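Local atomic coordinates of Succinylglutamatedesuccinylase/aspartoacylase (Rhodobacter sphaeroides 2.4.1, PDB entry 3CDX), a protein that probably hydrolyses carbon-nitrogen bonds in linear amides, as a metal-dependent member of the succinylglutamate desuccinylase/aspartoacylase family, and binds a calcium ion. Residues T158-L166 and E204-L215; R88-N96 and L130-M141. All coordinates share one frame; numbering follows the deposited sequence.

Overall arrangement
Both contacts are buried, and both belong to the catalytic domain of the family. Interaction 1 lies nearer the centre of the chain. It pairs two strands edge to edge by backbone hydrogen bonds and adds a His-carboxylate bond at one end. Interaction 2 packs helix 126-138 on strand 87-92 and has no hydrogen bond between its segments; its chemistry is almost wholly apolar. Strands 55-60 and 144-148 stand between strands 87-92 and 209-214 and join them side by side. The contacts also touch directly: R206 NE makes a 2.8 Å salt bridge to D135 OD1. The calcium ion lies about 5 Å from the E214 side chain of interaction 1 and about 9 Å from that of N96 in interaction 2.

Interaction 1: T158-L166 and E204-L215; sequences TPSTNMHYL and ERRGIVSLGTEL
S160 with E214 and N162 with G212 are hydrogen-bonded pairs of two antiparallel strands in the mixed sheet of the catalytic domain. The bond from G212 N to N162 O is 2.9 Å long and nearly straight, at 175°. T161 and T213 form the non-hydrogen-bonded pair between them. Their hydroxyls turn to N187 and H149.

The N162 side chain folds back across the partner strand. Its CG sits between the backbone N and the carbonyl carbon (chi1 56°), which lays the amide over the G212 backbone. OD1 comes 3.3 Å from G212 CA, where any side chain would collide with it. N162 ND2 meets E214 CG at 3.6 Å. E214 bends at chi2, and its side chain lies about 5 Å from the bound calcium ion.

Past the strand end, H164 ND1 donates to E204 OE1 at 2.6 Å. The acceptor lies in the ring plane and uses its syn lone pair. The carboxylate is turned 64° from the ring. E204 CG also touches L166 CD2, at 4.1 Å. With an alanine in place of this glutamate, H164 ND1 would probably lose its acceptor and L166 CD2 a packing partner.

At the other end, S160 OG also bonds with W319 NE1, and it donates to T158 O at 2.7 Å, nearly along the C=O axis.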
loop_
_atom_site.group_PDB
_atom_site.type_symbol
_atom_site.label_atom_id
_atom_site.label_comp_id
_atom_site.label_asym_id
_atom_site.label_seq_id
_atom_site.Cartn_x
_atom_site.Cartn_y
_atom_site.Cartn_z
ATOM N N THR A 158 -28.705 5.578 17.209
ATOM C CA THR A 158 -30.133 5.835 17.092
ATOM C C THR A 158 -30.351 7.277 16.630
ATOM O O THR A 158 -29.662 8.192 17.119
ATOM C CB THR A 158 -30.912 5.477 18.398
ATOM O OG1 THR A 158 -32.314 5.578 18.143
ATOM C CG2 THR A 158 -30.544 6.368 19.524
ATOM N N PRO A 159 -31.242 7.484 15.632
ATOM C CA PRO A 159 -31.393 8.863 15.130
ATOM C C PRO A 159 -31.649 9.938 16.207
ATOM O O PRO A 159 -32.617 9.872 16.982
ATOM C CB PRO A 159 -32.520 8.770 14.113
ATOM C CG PRO A 159 -32.558 7.215 13.701
ATOM C CD PRO A 159 -32.073 6.492 14.905
ATOM N N SER A 160 -30.821 10.967 16.169
ATOM C CA SER A 160 -30.704 11.916 17.257
ATOM C C SER A 160 -29.969 13.153 16.789
ATOM O O SER A 160 -29.252 13.106 15.753
ATOM C CB SER A 160 -29.891 11.265 18.379
ATOM O OG SER A 160 -28.708 10.662 17.847
ATOM N N THR A 161 -30.140 14.248 17.544
ATOM C CA THR A 161 -29.311 15.441 17.419
ATOM C C THR A 161 -28.398 15.387 18.613
ATOM O O THR A 161 -28.604 14.588 19.533
ATOM C CB THR A 161 -30.106 16.795 17.458
ATOM O OG1 THR A 161 -30.986 16.808 18.591
ATOM C CG2 THR A 161 -30.940 16.977 16.231
ATOM N N ASN A 162 -27.384 16.240 18.611
ATOM C CA ASN A 162 -26.480 16.330 19.757
ATOM C C ASN A 162 -25.931 17.734 19.892
ATOM O O ASN A 162 -26.028 18.543 18.970
ATOM C CB ASN A 162 -25.345 15.308 19.687
ATOM C CG ASN A 162 -24.546 15.432 18.407
ATOM O OD1 ASN A 162 -23.756 16.349 18.244
ATOM N ND2 ASN A 162 -24.757 14.518 17.505
ATOM N N MET A 163 -25.399 18.015 21.072
ATOM C CA MET A 163 -24.858 19.321 21.431
ATOM C C MET A 163 -24.025 19.083 22.693
ATOM O O MET A 163 -24.285 18.129 23.441
ATOM C CB MET A 163 -25.986 20.342 21.693
ATOM C CG MET A 163 -27.124 19.825 22.565
ATOM S SD MET A 163 -28.449 20.996 22.975
ATOM C CE MET A 163 -27.431 21.899 24.127
ATOM N N HIS A 164 -23.026 19.925 22.921
ATOM C CA HIS A 164 -22.322 19.919 24.216
ATOM C C HIS A 164 -23.147 20.637 25.270
ATOM O O HIS A 164 -24.115 21.349 24.952
ATOM C CB HIS A 164 -20.944 20.550 24.086
ATOM C CG HIS A 164 -20.076 19.853 23.103
ATOM N ND1 HIS A 164 -19.490 20.496 22.037
ATOM C CD2 HIS A 164 -19.736 18.548 22.990
ATOM C CE1 HIS A 164 -18.803 19.624 21.322
ATOM N NE2 HIS A 164 -18.942 18.431 21.875
ATOM N N TYR A 165 -22.783 20.432 26.531
ATOM C CA TYR A 165 -23.371 21.222 27.589
ATOM C C TYR A 165 -22.652 22.565 27.507
ATOM O O TYR A 165 -21.417 22.629 27.426
ATOM C CB TYR A 165 -23.160 20.561 28.948
ATOM C CG TYR A 165 -23.882 21.253 30.097
ATOM C CD1 TYR A 165 -25.242 21.042 30.310
ATOM C CD2 TYR A 165 -23.205 22.116 30.968
ATOM C CE1 TYR A 165 -25.913 21.652 31.341
ATOM C CE2 TYR A 165 -23.881 22.740 32.017
ATOM C CZ TYR A 165 -25.241 22.496 32.190
ATOM O OH TYR A 165 -25.957 23.092 33.206
ATOM N N LEU A 166 -23.430 23.634 27.460
ATOM C CA LEU A 166 -22.871 24.956 27.381
ATOM C C LEU A 166 -22.982 25.567 28.772
ATOM O O LEU A 166 -24.065 25.571 29.357
ATOM C CB LEU A 166 -23.616 25.777 26.316
ATOM C CG LEU A 166 -23.605 25.117 24.918
ATOM C CD1 LEU A 166 -24.619 25.753 23.996
ATOM C CD2 LEU A 166 -22.209 25.103 24.261
ATOM N N GLU A 204 -18.816 26.458 18.155
ATOM C CA GLU A 204 -18.962 26.803 19.561
ATOM C C GLU A 204 -17.999 27.911 19.960
ATOM O O GLU A 204 -18.417 28.890 20.575
ATOM C CB GLU A 204 -18.859 25.564 20.462
ATOM C CG GLU A 204 -20.254 24.884 20.642
ATOM C CD GLU A 204 -20.192 23.383 20.962
ATOM O OE1 GLU A 204 -19.085 22.903 21.251
ATOM O OE2 GLU A 204 -21.263 22.683 20.920
ATOM N N ARG A 205 -16.738 27.791 19.569
ATOM C CA ARG A 205 -15.750 28.828 19.880
ATOM C C ARG A 205 -16.177 30.208 19.362
ATOM O O ARG A 205 -15.965 31.219 20.034
ATOM C CB ARG A 205 -14.385 28.458 19.318
ATOM N N ARG A 206 -16.787 30.244 18.181
ATOM C CA ARG A 206 -17.304 31.475 17.600
ATOM C C ARG A 206 -18.666 31.912 18.175
ATOM O O ARG A 206 -19.236 32.926 17.757
ATOM C CB ARG A 206 -17.402 31.307 16.082
ATOM C CG ARG A 206 -16.046 31.318 15.371
ATOM C CD ARG A 206 -16.145 30.928 13.853
ATOM N NE ARG A 206 -14.800 30.885 13.281
ATOM C CZ ARG A 206 -14.096 31.949 12.891
ATOM N NH1 ARG A 206 -14.620 33.153 12.964
ATOM N NH2 ARG A 206 -12.857 31.806 12.413
ATOM N N GLY A 207 -19.198 31.148 19.129
ATOM C CA GLY A 207 -20.454 31.521 19.788
ATOM C C GLY A 207 -21.691 31.487 18.905
ATOM O O GLY A 207 -22.658 32.212 19.141
ATOM N N ILE A 208 -21.645 30.649 17.873
ATOM C CA ILE A 208 -22.762 30.390 16.947
ATOM C C ILE A 208 -23.534 29.182 17.496
ATOM O O ILE A 208 -22.924 28.269 18.050
ATOM C CB ILE A 208 -22.150 30.063 15.523
ATOM C CG1 ILE A 208 -21.429 31.302 14.952
ATOM C CG2 ILE A 208 -23.171 29.453 14.549
ATOM C CD1 ILE A 208 -20.295 30.990 13.959
ATOM N N VAL A 209 -24.859 29.178 17.382
ATOM C CA VAL A 209 -25.656 28.006 17.793
ATOM C C VAL A 209 -25.245 26.774 16.961
ATOM O O VAL A 209 -25.239 26.821 15.749
ATOM C CB VAL A 209 -27.162 28.253 17.667
ATOM C CG1 VAL A 209 -27.919 27.015 18.002
ATOM C CG2 VAL A 209 -27.597 29.430 18.610
ATOM N N SER A 210 -24.862 25.700 17.630
ATOM C CA SER A 210 -24.318 24.532 16.957
ATOM C C SER A 210 -25.125 23.275 17.335
ATOM O O SER A 210 -25.265 22.941 18.532
ATOM C CB SER A 210 -22.846 24.396 17.390
ATOM O OG SER A 210 -22.296 23.128 17.111
ATOM N N LEU A 211 -25.659 22.600 16.315
ATOM C CA LEU A 211 -26.251 21.268 16.444
ATOM C C LEU A 211 -25.421 20.243 15.682
ATOM O O LEU A 211 -24.927 20.525 14.590
ATOM C CB LEU A 211 -27.673 21.251 15.870
ATOM C CG LEU A 211 -28.820 21.852 16.675
ATOM C CD1 LEU A 211 -30.166 21.597 15.912
ATOM C CD2 LEU A 211 -28.851 21.265 18.110
ATOM N N GLY A 212 -25.286 19.053 16.246
ATOM C CA GLY A 212 -24.760 17.907 15.512
ATOM C C GLY A 212 -25.941 16.982 15.274
ATOM O O GLY A 212 -27.006 17.188 15.884
ATOM N N THR A 213 -25.745 15.980 14.400
ATOM C CA THR A 213 -26.644 14.815 14.302
ATOM C C THR A 213 -25.901 13.487 14.358
ATOM O O THR A 213 -24.693 13.428 14.083
ATOM C CB THR A 213 -27.531 14.843 13.050
ATOM O OG1 THR A 213 -26.779 14.446 11.900
ATOM C CG2 THR A 213 -28.110 16.237 12.809
ATOM N N GLU A 214 -26.604 12.444 14.830
ATOM C CA GLU A 214 -26.202 11.077 14.629
ATOM C C GLU A 214 -27.420 10.359 14.045
ATOM O O GLU A 214 -28.398 10.066 14.750
ATOM C CB GLU A 214 -25.678 10.455 15.926
ATOM C CG GLU A 214 -24.340 11.069 16.499
ATOM C CD GLU A 214 -23.141 11.009 15.527
ATOM O OE1 GLU A 214 -23.177 10.233 14.550
ATOM O OE2 GLU A 214 -22.140 11.731 15.756
ATOM N N LEU A 215 -27.359 10.115 12.747
ATOM C CA LEU A 215 -28.488 9.618 11.976
ATOM C C LEU A 215 -28.250 8.237 11.383
ATOM O O LEU A 215 -28.801 7.916 10.355
ATOM C CB LEU A 215 -28.858 10.636 10.862
ATOM C CG LEU A 215 -29.446 12.001 11.301
ATOM C CD1 LEU A 215 -29.557 12.982 10.131
ATOM C CD2 LEU A 215 -30.818 11.872 12.030
HETATM O O HOH W 1 -22.192 15.040 15.459
#

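Interaction 2: R88-N96 and L130-M141; sequences RVIMLPAVN and LAHFLDSVILPM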
loop_
_atom_site.group_PDB
_atom_site.type_symbol
_atom_site.label_atom_id
_atom_site.label_comp_id
_atom_site.label_asym_id
_atom_site.label_seq_id
_atom_site.Cartn_x
_atom_site.Cartn_y
_atom_site.Cartn_z
ATOM N N ARG A 88 -30.853 33.706 4.816
ATOM C CA ARG A 88 -29.801 33.085 3.998
ATOM C C ARG A 88 -29.547 31.655 4.438
ATOM O O ARG A 88 -29.405 31.385 5.639
ATOM C CB ARG A 88 -28.507 33.905 4.034
ATOM C CG ARG A 88 -27.432 33.411 3.035
ATOM C CD ARG A 88 -26.233 34.360 2.909
ATOM N NE ARG A 88 -25.757 34.764 4.228
ATOM C CZ ARG A 88 -24.777 35.632 4.448
ATOM N NH1 ARG A 88 -24.451 35.934 5.696
ATOM N NH2 ARG A 88 -24.128 36.201 3.438
ATOM N N VAL A 89 -29.517 30.760 3.443
ATOM C CA VAL A 89 -29.210 29.329 3.615
ATOM C C VAL A 89 -27.949 28.983 2.789
ATOM O O VAL A 89 -27.916 29.189 1.576
ATOM C CB VAL A 89 -30.380 28.427 3.186
ATOM C CG1 VAL A 89 -30.092 26.947 3.529
ATOM C CG2 VAL A 89 -31.710 28.894 3.872
ATOM N N ILE A 90 -26.922 28.506 3.490
ATOM C CA ILE A 90 -25.683 27.991 2.885
ATOM C C ILE A 90 -25.602 26.471 3.090
ATOM O O ILE A 90 -25.653 25.991 4.228
ATOM C CB ILE A 90 -24.467 28.719 3.473
ATOM C CG1 ILE A 90 -24.613 30.239 3.228
ATOM C CG2 ILE A 90 -23.089 28.157 2.862
ATOM C CD1 ILE A 90 -23.729 31.087 4.075
ATOM N N MET A 91 -25.453 25.728 1.991
ATOM C CA MET A 91 -25.569 24.248 1.968
ATOM C C MET A 91 -24.328 23.627 1.352
ATOM O O MET A 91 -24.033 23.879 0.194
ATOM C CB MET A 91 -26.828 23.809 1.200
ATOM C CG MET A 91 -28.149 24.209 1.959
ATOM S SD MET A 91 -29.691 24.223 0.983
ATOM C CE MET A 91 -29.299 25.567 -0.142
ATOM N N LEU A 92 -23.568 22.883 2.171
ATOM C CA LEU A 92 -22.396 22.111 1.703
ATOM C C LEU A 92 -22.692 20.700 2.058
ATOM O O LEU A 92 -22.326 20.268 3.137
ATOM C CB LEU A 92 -21.067 22.564 2.369
ATOM C CG LEU A 92 -20.508 23.885 1.820
ATOM C CD1 LEU A 92 -21.236 25.093 2.451
ATOM C CD2 LEU A 92 -18.993 24.050 2.023
ATOM N N PRO A 93 -23.373 19.961 1.163
ATOM C CA PRO A 93 -23.780 18.598 1.507
ATOM C C PRO A 93 -22.633 17.608 1.522
ATOM O O PRO A 93 -22.775 16.537 2.084
ATOM C CB PRO A 93 -24.699 18.209 0.353
ATOM C CG PRO A 93 -24.179 19.009 -0.811
ATOM C CD PRO A 93 -23.808 20.335 -0.207
ATOM N N ALA A 94 -21.519 17.956 0.909
ATOM C CA ALA A 94 -20.460 16.978 0.673
ATOM C C ALA A 94 -19.095 17.630 0.847
ATOM O O ALA A 94 -18.417 17.906 -0.108
ATOM C CB ALA A 94 -20.627 16.370 -0.729
ATOM N N VAL A 95 -18.716 17.888 2.099
ATOM C CA VAL A 95 -17.571 18.741 2.383
ATOM C C VAL A 95 -16.237 18.028 2.011
ATOM O O VAL A 95 -15.422 18.582 1.292
ATOM C CB VAL A 95 -17.545 19.121 3.873
ATOM C CG1 VAL A 95 -16.193 19.799 4.256
ATOM C CG2 VAL A 95 -18.704 20.070 4.214
ATOM N N ASN A 96 -16.043 16.809 2.507
ATOM C CA ASN A 96 -14.785 16.081 2.356
ATOM C C ASN A 96 -14.864 15.186 1.134
ATOM O O ASN A 96 -14.946 13.944 1.240
ATOM C CB ASN A 96 -14.561 15.274 3.644
ATOM C CG ASN A 96 -13.120 14.808 3.826
ATOM O OD1 ASN A 96 -12.279 14.934 2.922
ATOM N ND2 ASN A 96 -12.837 14.239 5.006
ATOM N N LEU A 130 -8.658 22.415 4.011
ATOM C CA LEU A 130 -10.110 22.368 3.926
ATOM C C LEU A 130 -10.760 22.726 5.276
ATOM O O LEU A 130 -11.740 23.440 5.311
ATOM C CB LEU A 130 -10.594 20.988 3.393
ATOM C CG LEU A 130 -12.109 20.806 3.285
ATOM C CD1 LEU A 130 -12.733 21.947 2.363
ATOM C CD2 LEU A 130 -12.409 19.390 2.760
ATOM N N ALA A 131 -10.224 22.235 6.383
ATOM C CA ALA A 131 -10.779 22.596 7.676
ATOM C C ALA A 131 -10.664 24.118 7.862
ATOM O O ALA A 131 -11.594 24.744 8.330
ATOM C CB ALA A 131 -10.074 21.862 8.789
ATOM N N HIS A 132 -9.522 24.714 7.484
ATOM C CA HIS A 132 -9.358 26.170 7.616
ATOM C C HIS A 132 -10.381 26.977 6.791
ATOM O O HIS A 132 -11.002 27.935 7.292
ATOM C CB HIS A 132 -7.926 26.607 7.288
ATOM C CG HIS A 132 -7.771 28.095 7.144
ATOM N ND1 HIS A 132 -7.827 28.731 5.918
ATOM C CD2 HIS A 132 -7.571 29.070 8.072
ATOM C CE1 HIS A 132 -7.680 30.036 6.099
ATOM N NE2 HIS A 132 -7.522 30.268 7.394
ATOM N N PHE A 133 -10.589 26.582 5.538
ATOM C CA PHE A 133 -11.582 27.247 4.668
ATOM C C PHE A 133 -12.961 27.208 5.304
ATOM O O PHE A 133 -13.679 28.183 5.273
ATOM C CB PHE A 133 -11.606 26.575 3.280
ATOM C CG PHE A 133 -12.719 27.075 2.339
ATOM C CD1 PHE A 133 -12.581 28.280 1.636
ATOM C CD2 PHE A 133 -13.880 26.332 2.159
ATOM C CE1 PHE A 133 -13.577 28.739 0.787
ATOM C CE2 PHE A 133 -14.907 26.791 1.296
ATOM C CZ PHE A 133 -14.746 28.003 0.608
ATOM N N LEU A 134 -13.336 26.071 5.883
ATOM C CA LEU A 134 -14.684 25.963 6.425
ATOM C C LEU A 134 -14.890 26.857 7.648
ATOM O O LEU A 134 -15.916 27.482 7.760
ATOM C CB LEU A 134 -15.006 24.538 6.766
ATOM C CG LEU A 134 -15.417 23.790 5.523
ATOM C CD1 LEU A 134 -14.828 22.400 5.661
ATOM C CD2 LEU A 134 -16.988 23.797 5.350
ATOM N N ASP A 135 -13.884 26.901 8.524
ATOM C CA ASP A 135 -13.907 27.694 9.779
ATOM C C ASP A 135 -13.679 29.178 9.560
ATOM O O ASP A 135 -14.371 30.009 10.159
ATOM C CB ASP A 135 -12.889 27.178 10.802
ATOM C CG ASP A 135 -12.722 28.152 12.018
ATOM O OD1 ASP A 135 -13.677 28.308 12.824
ATOM O OD2 ASP A 135 -11.651 28.771 12.152
ATOM N N SER A 136 -12.737 29.524 8.694
ATOM C CA SER A 136 -12.401 30.927 8.462
ATOM C C SER A 136 -13.212 31.624 7.384
ATOM O O SER A 136 -13.323 32.819 7.419
ATOM C CB SER A 136 -10.907 31.056 8.116
ATOM O OG SER A 136 -10.173 30.690 9.266
ATOM N N VAL A 137 -13.725 30.899 6.398
ATOM C CA VAL A 137 -14.410 31.545 5.282
ATOM C C VAL A 137 -15.919 31.321 5.347
ATOM O O VAL A 137 -16.705 32.246 5.167
ATOM C CB VAL A 137 -13.861 31.039 3.919
ATOM C CG1 VAL A 137 -14.616 31.663 2.725
ATOM C CG2 VAL A 137 -12.322 31.300 3.818
ATOM N N ILE A 138 -16.337 30.081 5.575
ATOM C CA ILE A 138 -17.772 29.772 5.498
ATOM C C ILE A 138 -18.437 30.028 6.852
ATOM O O ILE A 138 -19.408 30.782 6.945
ATOM C CB ILE A 138 -18.005 28.291 4.990
ATOM C CG1 ILE A 138 -17.418 28.105 3.574
ATOM C CG2 ILE A 138 -19.469 27.916 5.057
ATOM C CD1 ILE A 138 -18.014 29.040 2.441
ATOM N N LEU A 139 -17.891 29.415 7.898
ATOM C CA LEU A 139 -18.507 29.464 9.251
ATOM C C LEU A 139 -18.844 30.860 9.852
ATOM O O LEU A 139 -19.916 31.013 10.434
ATOM C CB LEU A 139 -17.717 28.606 10.232
ATOM C CG LEU A 139 -18.228 28.508 11.654
ATOM C CD1 LEU A 139 -19.729 28.071 11.614
ATOM C CD2 LEU A 139 -17.342 27.584 12.515
ATOM N N PRO A 140 -17.962 31.876 9.693
ATOM C CA PRO A 140 -18.326 33.196 10.253
ATOM C C PRO A 140 -19.622 33.803 9.690
ATOM O O PRO A 140 -20.158 34.734 10.273
ATOM C CB PRO A 140 -17.112 34.092 9.878
ATOM C CG PRO A 140 -15.963 33.082 9.718
ATOM C CD PRO A 140 -16.627 31.914 9.057
ATOM N N MET A 141 -20.096 33.339 8.540
ATOM C CA MET A 141 -21.349 33.897 7.968
ATOM C C MET A 141 -22.621 33.420 8.703
ATOM O O MET A 141 -23.681 33.976 8.514
ATOM C CB MET A 141 -21.465 33.562 6.487
ATOM C CG MET A 141 -20.567 34.427 5.545
ATOM S SD MET A 141 -20.769 33.985 3.803
ATOM C CE MET A 141 -19.926 32.406 3.680
#
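F133 O accepts two backbone donors, V137 N at 2.9 Å and I138 N at 3.3 Å. This is the wider pi-type turn of the helix. I138, the last residue of that turn, faces strand 88-92 and packs on I90 and L92.

The two CG2 methyls of I90 and I138 meet at 4.2 Å. I90 CG2 is anti to the backbone N, while CG1 carries CD1 toward M141. The M141 chain crosses I90 at about a right angle, and a bend at chi3 (-73°) turns M141 CE to I90 CD1, 4.0 Å away. M141 CB covers one face of the R88 guanidinium, 3.9 Å from NH1. The polar end of R88 is held elsewhere, by F17 O and T55 OG1.

L92 and L134 slide past each other in opposite directions, with their CD2 atoms 3.9 Å apart. L134 CD1 points tip to tip at V95 CG1. That pair is modelled tighter than van der Waals contact, so the exact rotation of L134 is doubtful. L130 CD2 closes this end of the contact, 3.4 Å from V95 O. Beyond it, N96 ND2 bonds to V62 O near the calcium ligand H63.

Helix 130-138 runs nearly antiparallel to strand 88-92 (178°), with the axes of these short segments 12.8 Å apart at their closest. A helix covering the central sheet in this way is characteristic of the alpha/beta fold of the zinc-exopeptidase clan.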